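Diol-dehydratase (Roseburia inulinivorans, PDB 5I2A) is a B12-independent glycyl radical enzyme, a lyase that dehydrates 1,2-propanediol. Local coordinates at residues A796-A801 and A820-L825; L462-S467 and R497-Y502. All coordinates share one frame; numbering follows the deposited sequence.

Contact 1: A796-A801 and A820-L825; sequences ATLLDA and ALFTTL
The ring of Phe-822 reaches across to helix 795-803 and lies against Leu-798 and Ala-801, which both approach from the same side of its plane, Leu-798 over the face and Ala-801 obliquely. With CG anti to the backbone N (chi1 -172°), the ring is carried from CB to where its CD2-CE2 side meets Ala-801 and its face Leu-798. Along that side, CD2 is met by the methyl of Ala-801 at 3.7 Å from its CB. The next atom, CE2, still touches that methyl but also lies against the helix backbone, 3.6 Å from Leu-798 O. CZ, at the tip, stays beside this oxygen. On the far side, CE1 is 4.1 Å from CD2 of Leu-798. This methyl sits over one ring face, 14° off the normal, in a CH-pi contact, with the two side chains crossing at about a right angle. Alanine probably suits position 801 because its single methyl is small enough to leave CE2 near Leu-798 O; leucine suits 798, whose fork places one methyl, CD2, over the aromatic face.

The contact belongs to the glycyl radical domain. Strands 812-814 and 819-821 form an antiparallel hairpin whose connection carries Gly-817, the predicted radical site, not present as a radical here. Phe-822 opens the 3-10 turn that follows, and its ring joins the end of this hairpin to helix 795-803. Val-813 and Ile-834, from strand 812-814 and helix 827-835, touch both Leu-798 and Phe-822.

At the margin, Thr-823 brings CG2 to 4.1 Å from Ala-801 O, a loose van der Waals contact of methyl with carbonyl oxygen. Within the turn, Leu-821 O accepts two bonds from Thr-824, one from N and one from OG1 (2.7 Å), the latter in the carbonyl plane on a lone pair.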
loop_
_atom_site.group_PDB
_atom_site.type_symbol
_atom_site.label_atom_id
_atom_site.label_comp_id
_atom_site.label_asym_id
_atom_site.label_seq_id
_atom_site.Cartn_x
_atom_site.Cartn_y
_atom_site.Cartn_z
ATOM N N ALA A 796 -31.438 44.452 -15.357
ATOM C CA ALA A 796 -31.676 45.468 -14.328
ATOM C C ALA A 796 -31.740 44.846 -12.942
ATOM O O ALA A 796 -31.284 45.440 -11.964
ATOM C CB ALA A 796 -32.954 46.240 -14.624
ATOM N N THR A 797 -32.286 43.638 -12.868
ATOM C CA THR A 797 -32.396 42.938 -11.594
ATOM C C THR A 797 -31.023 42.598 -11.016
ATOM O O THR A 797 -30.769 42.797 -9.830
ATOM C CB THR A 797 -33.213 41.640 -11.732
ATOM O OG1 THR A 797 -34.568 41.963 -12.047
ATOM C CG2 THR A 797 -33.178 40.840 -10.440
ATOM N N LEU A 798 -30.134 42.099 -11.860
ATOM C CA LEU A 798 -28.807 41.715 -11.392
ATOM C C LEU A 798 -27.991 42.943 -10.997
ATOM O O LEU A 798 -27.315 42.916 -9.982
ATOM C CB LEU A 798 -28.067 40.904 -12.456
ATOM C CG LEU A 798 -28.692 39.560 -12.869
ATOM C CD1 LEU A 798 -27.790 38.861 -13.853
ATOM C CD2 LEU A 798 -28.952 38.674 -11.675
ATOM N N LEU A 799 -28.060 44.009 -11.796
ATOM C CA LEU A 799 -27.368 45.259 -11.463
ATOM C C LEU A 799 -27.884 45.848 -10.153
ATOM O O LEU A 799 -27.094 46.265 -9.321
ATOM C CB LEU A 799 -27.506 46.289 -12.590
ATOM C CG LEU A 799 -26.820 45.907 -13.906
ATOM C CD1 LEU A 799 -27.118 46.921 -15.002
ATOM C CD2 LEU A 799 -25.312 45.756 -13.707
ATOM N N ASP A 800 -29.203 45.871 -9.965
ATOM C CA ASP A 800 -29.768 46.384 -8.715
ATOM C C ASP A 800 -29.341 45.537 -7.509
ATOM O O ASP A 800 -29.141 46.068 -6.415
ATOM C CB ASP A 800 -31.298 46.449 -8.774
ATOM C CG ASP A 800 -31.880 47.397 -7.718
ATOM O OD1 ASP A 800 -31.294 48.470 -7.515
ATOM O OD2 ASP A 800 -32.903 47.075 -7.088
ATOM N N ALA A 801 -29.213 44.225 -7.703
ATOM C CA ALA A 801 -28.793 43.334 -6.622
ATOM C C ALA A 801 -27.326 43.578 -6.256
ATOM O O ALA A 801 -26.922 43.372 -5.113
ATOM C CB ALA A 801 -29.013 41.871 -7.005
ATOM N N ALA A 820 -26.892 29.305 -7.054
ATOM C CA ALA A 820 -26.351 29.916 -5.860
ATOM C C ALA A 820 -27.066 31.228 -5.546
ATOM O O ALA A 820 -27.717 31.823 -6.413
ATOM C CB ALA A 820 -24.855 30.144 -6.023
ATOM N N LEU A 821 -26.962 31.658 -4.296
ATOM C CA LEU A 821 -27.475 32.962 -3.906
ATOM C C LEU A 821 -26.561 34.035 -4.502
ATOM O O LEU A 821 -25.356 34.054 -4.240
ATOM C CB LEU A 821 -27.562 33.068 -2.378
ATOM C CG LEU A 821 -28.694 32.230 -1.767
ATOM C CD1 LEU A 821 -28.466 32.001 -0.294
ATOM C CD2 LEU A 821 -30.040 32.939 -2.000
ATOM N N PHE A 822 -27.139 34.892 -5.332
ATOM C CA PHE A 822 -26.386 35.911 -6.076
ATOM C C PHE A 822 -25.535 36.803 -5.188
ATOM O O PHE A 822 -24.389 37.116 -5.528
ATOM C CB PHE A 822 -27.340 36.788 -6.893
ATOM C CG PHE A 822 -26.641 37.742 -7.830
ATOM C CD1 PHE A 822 -25.995 37.282 -8.960
ATOM C CD2 PHE A 822 -26.626 39.099 -7.570
ATOM C CE1 PHE A 822 -25.351 38.156 -9.828
ATOM C CE2 PHE A 822 -25.991 39.979 -8.429
ATOM C CZ PHE A 822 -25.350 39.509 -9.558
ATOM N N THR A 823 -26.093 37.224 -4.056
ATOM C CA THR A 823 -25.359 38.142 -3.201
ATOM C C THR A 823 -24.340 37.408 -2.320
ATOM O O THR A 823 -23.681 38.041 -1.518
ATOM C CB THR A 823 -26.290 39.000 -2.290
ATOM O OG1 THR A 823 -27.026 38.160 -1.398
ATOM C CG2 THR A 823 -27.265 39.826 -3.127
ATOM N N THR A 824 -24.205 36.087 -2.457
ATOM C CA THR A 824 -23.087 35.397 -1.798
ATOM C C THR A 824 -21.917 35.220 -2.762
ATOM O O THR A 824 -20.895 34.651 -2.406
ATOM C CB THR A 824 -23.468 33.998 -1.238
ATOM O OG1 THR A 824 -23.759 33.096 -2.316
ATOM C CG2 THR A 824 -24.659 34.085 -0.297
ATOM N N LEU A 825 -22.080 35.690 -3.988
ATOM C CA LEU A 825 -21.023 35.592 -4.981
ATOM C C LEU A 825 -20.199 36.877 -5.027
ATOM O O LEU A 825 -20.730 37.967 -4.787
ATOM C CB LEU A 825 -21.616 35.301 -6.359
ATOM C CG LEU A 825 -22.523 34.073 -6.442
ATOM C CD1 LEU A 825 -22.975 33.837 -7.871
ATOM C CD2 LEU A 825 -21.818 32.818 -5.887
#

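Contact 2: L462-S467 and R497-Y502; sequences LEMVFS and RKQMLY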
loop_
_atom_site.group_PDB
_atom_site.type_symbol
_atom_site.label_atom_id
_atom_site.label_comp_id
_atom_site.label_asym_id
_atom_site.label_seq_id
_atom_site.Cartn_x
_atom_site.Cartn_y
_atom_site.Cartn_z
ATOM N N LEU A 462 -2.508 27.369 -26.067
ATOM C CA LEU A 462 -2.572 28.286 -27.205
ATOM C C LEU A 462 -1.569 29.435 -27.026
ATOM O O LEU A 462 -0.835 29.777 -27.945
ATOM C CB LEU A 462 -3.989 28.849 -27.386
ATOM C CG LEU A 462 -4.150 29.875 -28.517
ATOM C CD1 LEU A 462 -3.868 29.244 -29.876
ATOM C CD2 LEU A 462 -5.551 30.482 -28.494
ATOM N N GLU A 463 -1.547 30.022 -25.842
ATOM C CA GLU A 463 -0.555 31.045 -25.527
ATOM C C GLU A 463 0.869 30.518 -25.707
ATOM O O GLU A 463 1.745 31.251 -26.151
ATOM C CB GLU A 463 -0.736 31.561 -24.108
ATOM C CG GLU A 463 -1.977 32.409 -23.921
ATOM C CD GLU A 463 -1.999 33.096 -22.568
ATOM O OE1 GLU A 463 -2.351 32.446 -21.563
ATOM O OE2 GLU A 463 -1.637 34.279 -22.506
ATOM N N MET A 464 1.093 29.244 -25.387
ATOM C CA MET A 464 2.420 28.657 -25.546
ATOM C C MET A 464 2.827 28.532 -27.019
ATOM O O MET A 464 4.013 28.538 -27.337
ATOM C CB MET A 464 2.503 27.288 -24.865
ATOM C CG MET A 464 2.515 27.341 -23.337
ATOM S SD MET A 464 3.768 28.425 -22.588
ATOM C CE MET A 464 2.821 29.917 -22.269
ATOM N N VAL A 465 1.864 28.431 -27.923
ATOM C CA VAL A 465 2.237 28.386 -29.333
ATOM C C VAL A 465 2.868 29.723 -29.731
ATOM O O VAL A 465 3.877 29.746 -30.430
ATOM C CB VAL A 465 1.046 28.069 -30.254
ATOM C CG1 VAL A 465 1.492 28.067 -31.724
ATOM C CG2 VAL A 465 0.455 26.715 -29.896
ATOM N N PHE A 466 2.291 30.824 -29.252
ATOM C CA PHE A 466 2.805 32.161 -29.551
ATOM C C PHE A 466 4.178 32.377 -28.929
ATOM O O PHE A 466 5.058 32.980 -29.539
ATOM C CB PHE A 466 1.833 33.251 -29.062
ATOM C CG PHE A 466 0.653 33.463 -29.982
ATOM C CD1 PHE A 466 0.772 34.264 -31.109
ATOM C CD2 PHE A 466 -0.568 32.858 -29.724
ATOM C CE1 PHE A 466 -0.307 34.463 -31.971
ATOM C CE2 PHE A 466 -1.640 33.043 -30.573
ATOM C CZ PHE A 466 -1.513 33.850 -31.706
ATOM N N SER A 467 4.354 31.872 -27.715
ATOM C CA SER A 467 5.566 32.140 -26.954
ATOM C C SER A 467 6.605 31.034 -27.061
ATOM O O SER A 467 7.589 31.062 -26.345
ATOM C CB SER A 467 5.223 32.356 -25.485
ATOM O OG SER A 467 4.880 31.120 -24.881
ATOM N N ARG A 497 -1.866 21.443 -31.188
ATOM C CA ARG A 497 -2.198 20.056 -30.838
ATOM C C ARG A 497 -1.126 19.479 -29.905
ATOM O O ARG A 497 -1.445 18.817 -28.910
ATOM C CB ARG A 497 -2.343 19.180 -32.088
ATOM C CG ARG A 497 -2.925 17.788 -31.811
ATOM C CD ARG A 497 -2.824 16.861 -33.025
ATOM N NE ARG A 497 -1.437 16.586 -33.377
ATOM C CZ ARG A 497 -0.680 15.668 -32.785
ATOM N NH1 ARG A 497 -1.172 14.924 -31.805
ATOM N NH2 ARG A 497 0.570 15.486 -33.176
ATOM N N LYS A 498 0.137 19.766 -30.206
ATOM C CA LYS A 498 1.237 19.218 -29.413
ATOM C C LYS A 498 1.350 19.875 -28.039
ATOM O O LYS A 498 1.635 19.197 -27.057
ATOM C CB LYS A 498 2.572 19.355 -30.158
ATOM C CG LYS A 498 2.740 18.474 -31.409
ATOM C CD LYS A 498 3.988 18.925 -32.173
ATOM C CE LYS A 498 4.198 18.178 -33.473
ATOM N NZ LYS A 498 5.238 18.833 -34.324
ATOM N N GLN A 499 1.155 21.191 -27.970
ATOM C CA GLN A 499 1.124 21.866 -26.678
ATOM C C GLN A 499 0.017 21.268 -25.805
ATOM O O GLN A 499 0.181 21.113 -24.604
ATOM C CB GLN A 499 0.901 23.374 -26.836
ATOM C CG GLN A 499 2.081 24.132 -27.401
ATOM C CD GLN A 499 3.226 24.210 -26.421
ATOM O OE1 GLN A 499 3.078 23.888 -25.240
ATOM N NE2 GLN A 499 4.370 24.642 -26.901
ATOM N N MET A 500 -1.113 20.955 -26.428
ATOM C CA MET A 500 -2.234 20.379 -25.712
ATOM C C MET A 500 -1.868 18.992 -25.192
ATOM O O MET A 500 -2.042 18.714 -24.018
ATOM C CB MET A 500 -3.468 20.312 -26.611
ATOM C CG MET A 500 -4.095 21.685 -26.855
ATOM S SD MET A 500 -5.050 22.257 -25.432
ATOM C CE MET A 500 -6.526 21.266 -25.617
ATOM N N LEU A 501 -1.348 18.144 -26.077
ATOM C CA LEU A 501 -1.038 16.760 -25.732
ATOM C C LEU A 501 -0.021 16.681 -24.601
ATOM O O LEU A 501 -0.203 15.924 -23.654
ATOM C CB LEU A 501 -0.531 15.997 -26.958
ATOM C CG LEU A 501 -0.311 14.493 -26.777
ATOM C CD1 LEU A 501 -1.570 13.799 -26.284
ATOM C CD2 LEU A 501 0.182 13.859 -28.071
ATOM N N TYR A 502 1.038 17.477 -24.693
ATOM C CA TYR A 502 2.059 17.497 -23.648
ATOM C C TYR A 502 1.469 17.817 -22.275
ATOM O O TYR A 502 1.729 17.116 -21.292
ATOM C CB TYR A 502 3.147 18.513 -23.983
ATOM C CG TYR A 502 4.259 18.578 -22.953
ATOM C CD1 TYR A 502 5.216 17.576 -22.878
ATOM C CD2 TYR A 502 4.345 19.636 -22.058
ATOM C CE1 TYR A 502 6.233 17.635 -21.948
ATOM C CE2 TYR A 502 5.362 19.702 -21.120
ATOM C CZ TYR A 502 6.300 18.699 -21.070
ATOM O OH TYR A 502 7.319 18.758 -20.149
#
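Met-464 and Gln-499 meet where two helices of the pyruvate formate lyase-like region pack together, the short helix 459-467 against the long helix 489-521. Gln-499 points at its neighbour but is folded: chi1 is -71° and chi2 is -70°, which bends the chain at CG, and the two side chains cross at about a right angle. CB of Met-464 stands over the face of the Gln-499 amide, 3.5 Å from its CD. Met-464 also sets out toward the other helix, but bends at chi2 and chi3 lead its thioether end away; the side chain also touches Phe-153. An unbranched, flexible methionine can make this double bend.

No hydrogen bond joins the two segments. The buried amide is satisfied from the intervening chain: OE1 bonds to Ser-477 OG, while NE2 bonds to Ile-478 O and Thr-480 OG1. These three bonds should fix the rotation of the amide, and glutamine supplies both the acceptor and the donors they need. Compact, branched Val-465 fits beside its aliphatic portion, with CG2 3.9 Å from CG of Gln-499.

Both contacts are buried, yet they hold different elements of the chain. Contact 1 joins a helix to the turn that follows a beta hairpin in the glycyl radical region, near the C-terminus; contact 2 joins two helices in the pyruvate formate lyase-like region. Their centres are 37 Å apart and they do not touch. Neither has a hydrogen bond between its segments, but the chemistry differs: an aromatic ring among aliphatic groups in 796-801/820-825, a buried amide against apolar side chains in 462-467/497-502. A buried amide needs polar partners, and here the chain joining the two helices supplies them, whereas the ring also touches Val-813 and Ile-834.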